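Local coordinates for protein ribosomal RNA small subunit methyltransferase Nep1 (Archaeoglobus fulgidus, PDB 3O7B) that probably methylates N1 of a specific pseudouridine in 16S ribosomal RNA during ribosome biogenesis, with S-adenosyl-L-methionine as methyl donor, at residues L96-P101 with I117-E122; K138-R143 with I153-V158; L39-I44 with I64-S69. All coordinates share one frame; numbering follows the deposited sequence.

Overall arrangement
Along the chain the three contacts come in series: contact 3 closes first, then contact 1, then contact 2. Contacts 1 and 2, with centres about 16 Å apart, share the mixed sheet, because strands 116-119 and 150-156 are neighbours in it. They touch there, Ile117 packing on Ile153 and Phe155. Contact 3 lies outside the sheet, in mostly irregular chain leading into short helix 68-71, its centre about 18 Å from that of contact 2; Leu39 and Leu65 meet Phe140 of helix 129-142. Contacts 1 and 3 do not touch and have centres about 26 Å apart. Contact 2 thus links the other two, while contacts 1 and 3 both reach the second subunit of the homodimer.

Contact 1 of 3, residues L96-P101 with I117-E122; sequences LLLDSP and IWVNRE
Arg121 reaches across to the place where helix 87-98 gives way to loop and hands its guanidinium to backbone carbonyls. NH1 of Arg121 donates to Leu98 O at 3.0 Å, and NH2 of the same residue to Ser100 O at 2.6 Å. Both oxygens sit near the edge of the guanidinium, somewhat tilted from its plane. The second bond is short but bent, 131° at the hydrogen, and the nitrogen stands above the carbonyl plane of Ser100 instead of on a lone pair. Leu97 O lies over one face of the guanidinium and already accepts from Ser100 N. CG of Arg121 extends away from the backbone N (chi1 -178°), and a bend at chi2 brings the charged end round to the loop. A positive group close to the C-terminal end of helix 87-98 is probably favourable to its dipole.

Arg121 NH2 also donates to Leu102 O, Ser100 O is shared with Arg103, itself paired with Glu122, and Ser100 OG turns elsewhere, to Glu236 and Leu102 N. Asn120 closes an Asx turn, its OD1 taking Glu122 N at 2.9 Å and 171°.

Leu98 fills in beside the polar group: its CD2 is 3.7 Å from Arg121 NH1, and its CD1 is 4.1 Å from Val119 CG1. The contact therefore ties the end of helix 87-98 to the end of strand 116-119, which runs in the sheet between strands 105-111 and 150-156. Leu97 packs onto strands 28-35 and 105-111 and helix 224-239, and Asp99 and Pro101 meet Tyr226 of the second subunit.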
loop_
_atom_site.group_PDB
_atom_site.type_symbol
_atom_site.label_atom_id
_atom_site.label_comp_id
_atom_site.label_asym_id
_atom_site.label_seq_id
_atom_site.Cartn_x
_atom_site.Cartn_y
_atom_site.Cartn_z
ATOM N N LEU A 96 -3.265 3.181 -4.207
ATOM C CA LEU A 96 -4.586 2.595 -4.305
ATOM C C LEU A 96 -5.553 3.519 -5.036
ATOM O O LEU A 96 -6.281 3.103 -5.928
ATOM C CB LEU A 96 -5.129 2.249 -2.926
ATOM C CG LEU A 96 -6.578 1.782 -2.886
ATOM C CD1 LEU A 96 -6.813 0.585 -3.852
ATOM C CD2 LEU A 96 -6.928 1.407 -1.486
ATOM N N LEU A 97 -5.590 4.778 -4.607
ATOM C CA LEU A 97 -6.525 5.712 -5.197
ATOM C C LEU A 97 -6.314 5.853 -6.710
ATOM O O LEU A 97 -7.271 5.798 -7.490
ATOM C CB LEU A 97 -6.371 7.075 -4.502
ATOM C CG LEU A 97 -7.402 8.095 -4.972
ATOM C CD1 LEU A 97 -8.836 7.690 -4.580
ATOM C CD2 LEU A 97 -7.070 9.447 -4.390
ATOM N N LEU A 98 -5.060 6.018 -7.122
ATOM C CA LEU A 98 -4.782 6.241 -8.531
ATOM C C LEU A 98 -4.995 4.981 -9.383
ATOM O O LEU A 98 -5.154 5.089 -10.608
ATOM C CB LEU A 98 -3.397 6.835 -8.718
ATOM C CG LEU A 98 -3.219 8.256 -8.145
ATOM C CD1 LEU A 98 -1.735 8.567 -8.010
ATOM C CD2 LEU A 98 -3.879 9.252 -9.049
ATOM N N ASP A 99 -5.024 3.818 -8.729
ATOM C CA ASP A 99 -5.341 2.541 -9.411
ATOM C C ASP A 99 -6.824 2.421 -9.787
ATOM O O ASP A 99 -7.210 1.524 -10.542
ATOM C CB ASP A 99 -4.987 1.347 -8.505
ATOM C CG ASP A 99 -3.477 1.069 -8.402
ATOM O OD1 ASP A 99 -2.650 1.617 -9.178
ATOM O OD2 ASP A 99 -3.104 0.258 -7.501
ATOM N N SER A 100 -7.675 3.278 -9.230
ATOM C CA SER A 100 -9.112 3.254 -9.536
ATOM C C SER A 100 -9.351 3.437 -11.036
ATOM O O SER A 100 -8.696 4.263 -11.676
ATOM C CB SER A 100 -9.849 4.369 -8.781
ATOM O OG SER A 100 -11.211 4.434 -9.205
ATOM N N PRO A 101 -10.319 2.689 -11.599
ATOM C CA PRO A 101 -10.651 2.946 -13.005
ATOM C C PRO A 101 -11.496 4.216 -13.218
ATOM O O PRO A 101 -11.695 4.644 -14.352
ATOM C CB PRO A 101 -11.444 1.702 -13.403
ATOM C CG PRO A 101 -12.121 1.305 -12.173
ATOM C CD PRO A 101 -11.122 1.586 -11.046
ATOM N N ILE A 117 0.249 19.885 -2.957
ATOM C CA ILE A 117 0.758 19.189 -4.131
ATOM C C ILE A 117 -0.411 18.660 -4.937
ATOM O O ILE A 117 -1.309 17.985 -4.411
ATOM C CB ILE A 117 1.673 18.018 -3.702
ATOM C CG1 ILE A 117 2.866 18.513 -2.893
ATOM C CG2 ILE A 117 2.083 17.171 -4.919
ATOM C CD1 ILE A 117 3.543 17.434 -2.042
ATOM N N TRP A 118 -0.424 18.980 -6.223
ATOM C CA TRP A 118 -1.415 18.452 -7.131
ATOM C C TRP A 118 -0.801 17.245 -7.858
ATOM O O TRP A 118 0.344 17.334 -8.327
ATOM C CB TRP A 118 -1.820 19.540 -8.141
ATOM C CG TRP A 118 -2.734 19.060 -9.221
ATOM C CD1 TRP A 118 -4.068 18.826 -9.117
ATOM C CD2 TRP A 118 -2.384 18.774 -10.586
ATOM N NE1 TRP A 118 -4.574 18.393 -10.318
ATOM C CE2 TRP A 118 -3.559 18.357 -11.240
ATOM C CE3 TRP A 118 -1.187 18.819 -11.312
ATOM C CZ2 TRP A 118 -3.589 18.001 -12.595
ATOM C CZ3 TRP A 118 -1.212 18.441 -12.664
ATOM C CH2 TRP A 118 -2.407 18.049 -13.286
ATOM N N VAL A 119 -1.555 16.149 -7.926
ATOM C CA VAL A 119 -1.141 14.934 -8.631
ATOM C C VAL A 119 -2.102 14.698 -9.786
ATOM O O VAL A 119 -3.279 14.442 -9.569
ATOM C CB VAL A 119 -1.113 13.690 -7.679
ATOM C CG1 VAL A 119 -0.576 12.471 -8.420
ATOM C CG2 VAL A 119 -0.255 13.959 -6.445
ATOM N N ASN A 120 -1.604 14.809 -11.025
ATOM C CA ASN A 120 -2.391 14.510 -12.201
ATOM C C ASN A 120 -3.013 13.127 -12.064
ATOM O O ASN A 120 -2.346 12.171 -11.674
ATOM C CB ASN A 120 -1.449 14.570 -13.415
ATOM C CG ASN A 120 -2.164 14.485 -14.759
ATOM O OD1 ASN A 120 -3.141 13.768 -14.939
ATOM N ND2 ASN A 120 -1.616 15.215 -15.741
ATOM N N ARG A 121 -4.299 13.034 -12.371
ATOM C CA ARG A 121 -5.028 11.795 -12.240
ATOM C C ARG A 121 -4.371 10.680 -13.042
ATOM O O ARG A 121 -4.484 9.513 -12.678
ATOM C CB ARG A 121 -6.512 12.009 -12.616
ATOM C CG ARG A 121 -7.400 10.779 -12.482
ATOM C CD ARG A 121 -7.474 10.280 -11.038
ATOM N NE ARG A 121 -8.199 9.019 -10.919
ATOM C CZ ARG A 121 -7.643 7.820 -11.088
ATOM N NH1 ARG A 121 -6.342 7.707 -11.393
ATOM N NH2 ARG A 121 -8.389 6.734 -10.933
ATOM N N GLU A 122 -3.662 11.038 -14.109
ATOM C CA GLU A 122 -3.039 10.041 -14.972
ATOM C C GLU A 122 -1.609 9.627 -14.570
ATOM O O GLU A 122 -0.986 8.774 -15.207
ATOM C CB GLU A 122 -3.163 10.467 -16.441
ATOM C CG GLU A 122 -4.637 10.595 -16.925
ATOM C CD GLU A 122 -5.481 9.329 -16.724
ATOM O OE1 GLU A 122 -4.984 8.208 -16.978
ATOM O OE2 GLU A 122 -6.660 9.450 -16.324
#

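Contact 2 of 3, residues K138-R143 with I153-V158; sequences KLFEER and IEFKDV
The guanidinium of Arg143 lies flat on the ring of Phe155, their planes 7° apart and their centres 3.7 Å from each other. NH2 of Arg143 hangs over CG of Phe155 at 3.4 Å, and NH1 leans toward the CE2 side, so the whole group spreads across the ring in a cation-pi stack. To get there the arginine chain curls, bent at chi2 and again at chi3 (-70°). Its far end is then held from turning by NH1, which donates in the guanidinium plane to a lone pair of Phe140 O at 2.9 Å.

The same Phe155 ring presents its edge to a second aromatic. Its CZ points at the middle of the Phe140 face, 3.7 Å from Phe140 CE2, with the planes at 77°: a T-shaped pair. Leu139 approaches obliquely from the side of the ring away from Arg143, its CG 3.7 Å from Phe155 CE2; the Leu139 and Ile153 side chains cross at about a right angle, Leu139 CD2 3.7 Å from Ile153 CG2. With an alanine at Phe155 the guanidinium would probably lose the surface it rests on, and the Phe140 face the ring edge set against it, opening a gap beside Leu139.

The backbones join as well. Arg143 leaves the helix with positive phi, and its O accepts from Phe155 N at 3.1 Å. A water donates both to Arg143 O and to Phe155 O, bridging the two segments.

All this fastens the C-terminal end of helix 129-142 to strand 150-156, the second strand from the sheet edge formed by 144-147. Leu139 rests on Ile117 of the next strand, 116-119; Ile153 touches Ile145, and Phe140 and Phe155 both touch Glu115.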
loop_
_atom_site.group_PDB
_atom_site.type_symbol
_atom_site.label_atom_id
_atom_site.label_comp_id
_atom_site.label_asym_id
_atom_site.label_seq_id
_atom_site.Cartn_x
_atom_site.Cartn_y
_atom_site.Cartn_z
ATOM N N LYS A 138 12.927 14.613 -5.574
ATOM C CA LYS A 138 13.029 15.378 -6.810
ATOM C C LYS A 138 11.924 16.438 -6.896
ATOM O O LYS A 138 12.174 17.578 -7.301
ATOM C CB LYS A 138 12.969 14.441 -8.016
ATOM C CG LYS A 138 13.151 15.155 -9.348
ATOM C CD LYS A 138 13.067 14.183 -10.505
ATOM C CE LYS A 138 13.431 14.895 -11.799
ATOM N NZ LYS A 138 13.483 13.921 -12.926
ATOM N N LEU A 139 10.706 16.078 -6.516
ATOM C CA LEU A 139 9.604 17.024 -6.495
ATOM C C LEU A 139 9.905 18.223 -5.585
ATOM O O LEU A 139 9.675 19.379 -5.976
ATOM C CB LEU A 139 8.323 16.304 -6.065
ATOM C CG LEU A 139 7.125 17.221 -5.830
ATOM C CD1 LEU A 139 6.611 17.820 -7.128
ATOM C CD2 LEU A 139 6.031 16.446 -5.120
ATOM N N PHE A 140 10.442 17.978 -4.392
ATOM C CA PHE A 140 10.743 19.089 -3.478
ATOM C C PHE A 140 11.846 19.997 -4.027
ATOM O O PHE A 140 11.845 21.209 -3.769
ATOM C CB PHE A 140 11.083 18.586 -2.076
ATOM C CG PHE A 140 9.874 18.306 -1.219
ATOM C CD1 PHE A 140 9.118 17.144 -1.385
ATOM C CD2 PHE A 140 9.466 19.230 -0.263
ATOM C CE1 PHE A 140 7.983 16.895 -0.586
ATOM C CE2 PHE A 140 8.348 18.991 0.538
ATOM C CZ PHE A 140 7.609 17.830 0.380
ATOM N N GLU A 141 12.763 19.416 -4.793
ATOM C CA GLU A 141 13.872 20.149 -5.398
ATOM C C GLU A 141 13.446 20.949 -6.625
ATOM O O GLU A 141 13.752 22.142 -6.727
ATOM C CB GLU A 141 14.976 19.163 -5.779
ATOM C CG GLU A 141 16.143 19.778 -6.559
ATOM C CD GLU A 141 16.942 20.799 -5.767
ATOM O OE1 GLU A 141 16.883 20.816 -4.513
ATOM O OE2 GLU A 141 17.661 21.591 -6.421
ATOM N N GLU A 142 12.756 20.293 -7.555
ATOM C CA GLU A 142 12.408 20.862 -8.862
ATOM C C GLU A 142 11.032 21.521 -8.898
ATOM O O GLU A 142 10.736 22.298 -9.808
ATOM C CB GLU A 142 12.514 19.790 -9.955
ATOM C CG GLU A 142 13.904 19.171 -9.985
ATOM C CD GLU A 142 14.278 18.466 -11.272
ATOM O OE1 GLU A 142 13.455 18.361 -12.211
ATOM O OE2 GLU A 142 15.438 18.010 -11.337
ATOM N N ARG A 143 10.193 21.187 -7.909
ATOM C CA ARG A 143 8.838 21.782 -7.696
ATOM C C ARG A 143 7.766 21.265 -8.642
ATOM O O ARG A 143 6.577 21.516 -8.449
ATOM C CB ARG A 143 8.852 23.332 -7.721
ATOM C CG ARG A 143 9.938 23.976 -6.878
ATOM C CD ARG A 143 9.988 23.439 -5.471
ATOM N NE ARG A 143 8.839 23.861 -4.669
ATOM C CZ ARG A 143 8.659 23.525 -3.392
ATOM N NH1 ARG A 143 9.538 22.747 -2.767
ATOM N NH2 ARG A 143 7.597 23.974 -2.738
ATOM N N ILE A 153 3.019 16.108 -11.495
ATOM C CA ILE A 153 2.953 16.435 -10.073
ATOM C C ILE A 153 3.547 17.810 -9.904
ATOM O O ILE A 153 4.575 18.100 -10.486
ATOM C CB ILE A 153 3.764 15.452 -9.197
ATOM C CG1 ILE A 153 3.508 13.985 -9.588
ATOM C CG2 ILE A 153 3.472 15.726 -7.704
ATOM C CD1 ILE A 153 4.437 12.980 -8.854
ATOM N N GLU A 154 2.903 18.674 -9.113
ATOM C CA GLU A 154 3.420 20.032 -8.916
ATOM C C GLU A 154 2.931 20.677 -7.626
ATOM O O GLU A 154 1.758 20.516 -7.276
ATOM C CB GLU A 154 2.995 20.924 -10.088
ATOM C CG GLU A 154 3.723 22.253 -10.132
ATOM C CD GLU A 154 3.340 23.112 -11.322
ATOM O OE1 GLU A 154 2.159 23.098 -11.736
ATOM O OE2 GLU A 154 4.236 23.811 -11.841
ATOM N N PHE A 155 3.814 21.415 -6.946
ATOM C CA PHE A 155 3.379 22.285 -5.839
ATOM C C PHE A 155 2.528 23.406 -6.405
ATOM O O PHE A 155 2.856 23.977 -7.458
ATOM C CB PHE A 155 4.560 22.889 -5.102
ATOM C CG PHE A 155 5.263 21.928 -4.208
ATOM C CD1 PHE A 155 4.818 21.718 -2.915
ATOM C CD2 PHE A 155 6.364 21.197 -4.668
ATOM C CE1 PHE A 155 5.475 20.819 -2.068
ATOM C CE2 PHE A 155 7.028 20.303 -3.831
ATOM C CZ PHE A 155 6.585 20.103 -2.543
ATOM N N LYS A 156 1.436 23.728 -5.712
ATOM C CA LYS A 156 0.604 24.863 -6.113
ATOM C C LYS A 156 0.737 25.998 -5.104
ATOM O O LYS A 156 0.770 25.747 -3.892
ATOM C CB LYS A 156 -0.864 24.456 -6.240
ATOM C CG LYS A 156 -1.137 23.344 -7.250
ATOM C CD LYS A 156 -0.758 23.715 -8.681
ATOM C CE LYS A 156 -1.482 22.800 -9.657
ATOM N NZ LYS A 156 -1.299 23.211 -11.077
ATOM N N ASP A 157 0.773 27.244 -5.593
ATOM C CA ASP A 157 0.944 28.410 -4.713
ATOM C C ASP A 157 -0.399 28.868 -4.151
ATOM O O ASP A 157 -0.818 30.029 -4.303
ATOM C CB ASP A 157 1.642 29.566 -5.442
ATOM C CG ASP A 157 2.163 30.640 -4.483
ATOM O OD1 ASP A 157 2.238 30.395 -3.255
ATOM O OD2 ASP A 157 2.518 31.737 -4.977
ATOM N N VAL A 158 -1.090 27.929 -3.523
ATOM C CA VAL A 158 -2.375 28.179 -2.882
ATOM C C VAL A 158 -2.384 27.442 -1.550
ATOM O O VAL A 158 -1.434 26.729 -1.210
ATOM C CB VAL A 158 -3.562 27.720 -3.743
ATOM C CG1 VAL A 158 -3.536 28.378 -5.118
ATOM C CG2 VAL A 158 -3.605 26.166 -3.871
HETATM O O HOH W 1 5.386 24.499 -8.571
#

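Contact 3 of 3, residues L39-I44 with I64-S69; sequences LIPQKI and ILLDDS
Ile40 lies alongside Ile64, both side chains pointing the same way, with Ile40 CD1 against Ile64 CG2 at 3.7 Å. The pair flanks a single beta bridge between Leu39 and Leu65, which joins two segments that precede and follow helix 48-57 in the sequence of this SPOUT methyltransferase. Ile40 N donates to Ile64 O at 2.9 Å, meeting the carbonyl almost head-on. Leu39 CA brings a further CH to the same oxygen, and Ile40 CG1 and Leu39 CD2 close round it, so Ile64 O is well wrapped.

Beyond the bridge Leu66 is the apolar partner. Its CG stands opposite the backbone N (chi1 -172°), which sends the two methyls toward the other loop: CD1 meets Ile40 CG1 at 4.1 Å, and CD2 meets Pro41 CD at the same distance. Ile44, at the end of the 3-10 segment 42-44, crosses Leu66 at about a right angle.

Helix 129-142 covers the Leu39 and Leu65 side, where Leu65 packs on Val133 and Met136. Leu66 lies about 9 Å, side chain to side chain, from Arg86, which is predicted to interact with substrate rRNA. Just after Leu66, Asp67 is the N-cap of the short helix 68-71, weakly bonded at its start: its OD1 accepts from Ser69 N at 2.9 Å on the anti side of the carboxylate, tilted out of its plane, while OD2 bonds Tyr129 OH.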
loop_
_atom_site.group_PDB
_atom_site.type_symbol
_atom_site.label_atom_id
_atom_site.label_comp_id
_atom_site.label_asym_id
_atom_site.label_seq_id
_atom_site.Cartn_x
_atom_site.Cartn_y
_atom_site.Cartn_z
ATOM N N LEU A 39 11.259 17.439 3.726
ATOM C CA LEU A 39 12.698 17.266 3.749
ATOM C C LEU A 39 13.224 17.373 5.185
ATOM O O LEU A 39 12.539 17.890 6.071
ATOM C CB LEU A 39 13.373 18.293 2.830
ATOM C CG LEU A 39 12.961 18.227 1.357
ATOM C CD1 LEU A 39 13.606 19.353 0.563
ATOM C CD2 LEU A 39 13.288 16.863 0.760
ATOM N N ILE A 40 14.425 16.864 5.418
ATOM C CA ILE A 40 14.991 16.882 6.765
ATOM C C ILE A 40 15.049 18.340 7.270
ATOM O O ILE A 40 15.636 19.192 6.592
ATOM C CB ILE A 40 16.380 16.197 6.796
ATOM C CG1 ILE A 40 16.232 14.691 6.506
ATOM C CG2 ILE A 40 17.045 16.392 8.167
ATOM C CD1 ILE A 40 17.551 13.942 6.323
ATOM N N PRO A 41 14.407 18.634 8.426
ATOM C CA PRO A 41 14.435 19.989 8.985
ATOM C C PRO A 41 15.849 20.462 9.305
ATOM O O PRO A 41 16.712 19.676 9.709
ATOM C CB PRO A 41 13.612 19.863 10.273
ATOM C CG PRO A 41 12.742 18.696 10.058
ATOM C CD PRO A 41 13.586 17.739 9.255
ATOM N N GLN A 42 16.047 21.766 9.122
ATOM C CA GLN A 42 17.337 22.434 9.237
ATOM C C GLN A 42 18.094 22.047 10.501
ATOM O O GLN A 42 19.278 21.709 10.445
ATOM C CB GLN A 42 17.119 23.955 9.234
ATOM C CG GLN A 42 15.853 24.446 8.486
ATOM C CD GLN A 42 14.537 23.883 9.054
ATOM O OE1 GLN A 42 14.357 23.772 10.280
ATOM N NE2 GLN A 42 13.620 23.518 8.159
ATOM N N LYS A 43 17.392 22.087 11.630
ATOM C CA LYS A 43 18.020 22.006 12.947
ATOM C C LYS A 43 18.560 20.626 13.333
ATOM O O LYS A 43 19.267 20.495 14.331
ATOM C CB LYS A 43 17.058 22.522 14.019
ATOM C CG LYS A 43 15.835 21.651 14.255
ATOM C CD LYS A 43 14.978 22.215 15.377
ATOM C CE LYS A 43 14.075 21.157 15.988
ATOM N NZ LYS A 43 13.439 21.652 17.242
ATOM N N ILE A 44 18.230 19.600 12.552
ATOM C CA ILE A 44 18.726 18.248 12.834
ATOM C C ILE A 44 19.682 17.720 11.754
ATOM O O ILE A 44 20.121 16.570 11.810
ATOM C CB ILE A 44 17.561 17.234 13.107
ATOM C CG1 ILE A 44 16.728 16.977 11.836
ATOM C CG2 ILE A 44 16.693 17.701 14.284
ATOM C CD1 ILE A 44 15.863 15.732 11.908
ATOM N N ILE A 64 17.131 15.417 1.398
ATOM C CA ILE A 64 16.649 14.071 1.740
ATOM C C ILE A 64 15.294 14.144 2.440
ATOM O O ILE A 64 15.052 15.014 3.289
ATOM C CB ILE A 64 17.684 13.336 2.610
ATOM C CG1 ILE A 64 18.959 13.074 1.794
ATOM C CG2 ILE A 64 17.122 12.010 3.161
ATOM C CD1 ILE A 64 20.152 12.619 2.622
ATOM N N LEU A 65 14.398 13.234 2.049
ATOM C CA LEU A 65 13.080 13.140 2.669
ATOM C C LEU A 65 13.205 12.543 4.073
ATOM O O LEU A 65 13.914 11.551 4.292
ATOM C CB LEU A 65 12.158 12.265 1.809
ATOM C CG LEU A 65 10.645 12.462 1.930
ATOM C CD1 LEU A 65 10.168 13.793 1.311
ATOM C CD2 LEU A 65 9.946 11.296 1.237
ATOM N N LEU A 66 12.517 13.158 5.024
ATOM C CA LEU A 66 12.508 12.677 6.400
ATOM C C LEU A 66 11.747 11.352 6.519
ATOM O O LEU A 66 10.605 11.245 6.063
ATOM C CB LEU A 66 11.908 13.755 7.315
ATOM C CG LEU A 66 11.998 13.502 8.822
ATOM C CD1 LEU A 66 13.454 13.545 9.297
ATOM C CD2 LEU A 66 11.118 14.481 9.611
ATOM N N ASP A 67 12.389 10.371 7.133
ATOM C CA ASP A 67 11.894 8.990 7.173
ATOM C C ASP A 67 12.334 8.435 8.509
ATOM O O ASP A 67 13.534 8.221 8.736
ATOM C CB ASP A 67 12.532 8.204 6.015
ATOM C CG ASP A 67 12.121 6.723 5.978
ATOM O OD1 ASP A 67 11.676 6.155 6.996
ATOM O OD2 ASP A 67 12.270 6.107 4.897
ATOM N N ASP A 68 11.374 8.207 9.401
ATOM C CA ASP A 68 11.749 7.797 10.753
ATOM C C ASP A 68 12.279 6.369 10.884
ATOM O O ASP A 68 12.772 5.999 11.950
ATOM C CB ASP A 68 10.672 8.156 11.794
ATOM C CG ASP A 68 9.608 7.101 11.974
ATOM O OD1 ASP A 68 9.478 6.159 11.154
ATOM O OD2 ASP A 68 8.873 7.235 12.979
ATOM N N SER A 69 12.256 5.589 9.800
ATOM C CA SER A 69 12.945 4.289 9.805
ATOM C C SER A 69 14.449 4.457 9.575
ATOM O O SER A 69 15.229 3.504 9.761
ATOM C CB SER A 69 12.333 3.319 8.781
ATOM O OG SER A 69 11.062 2.862 9.220
#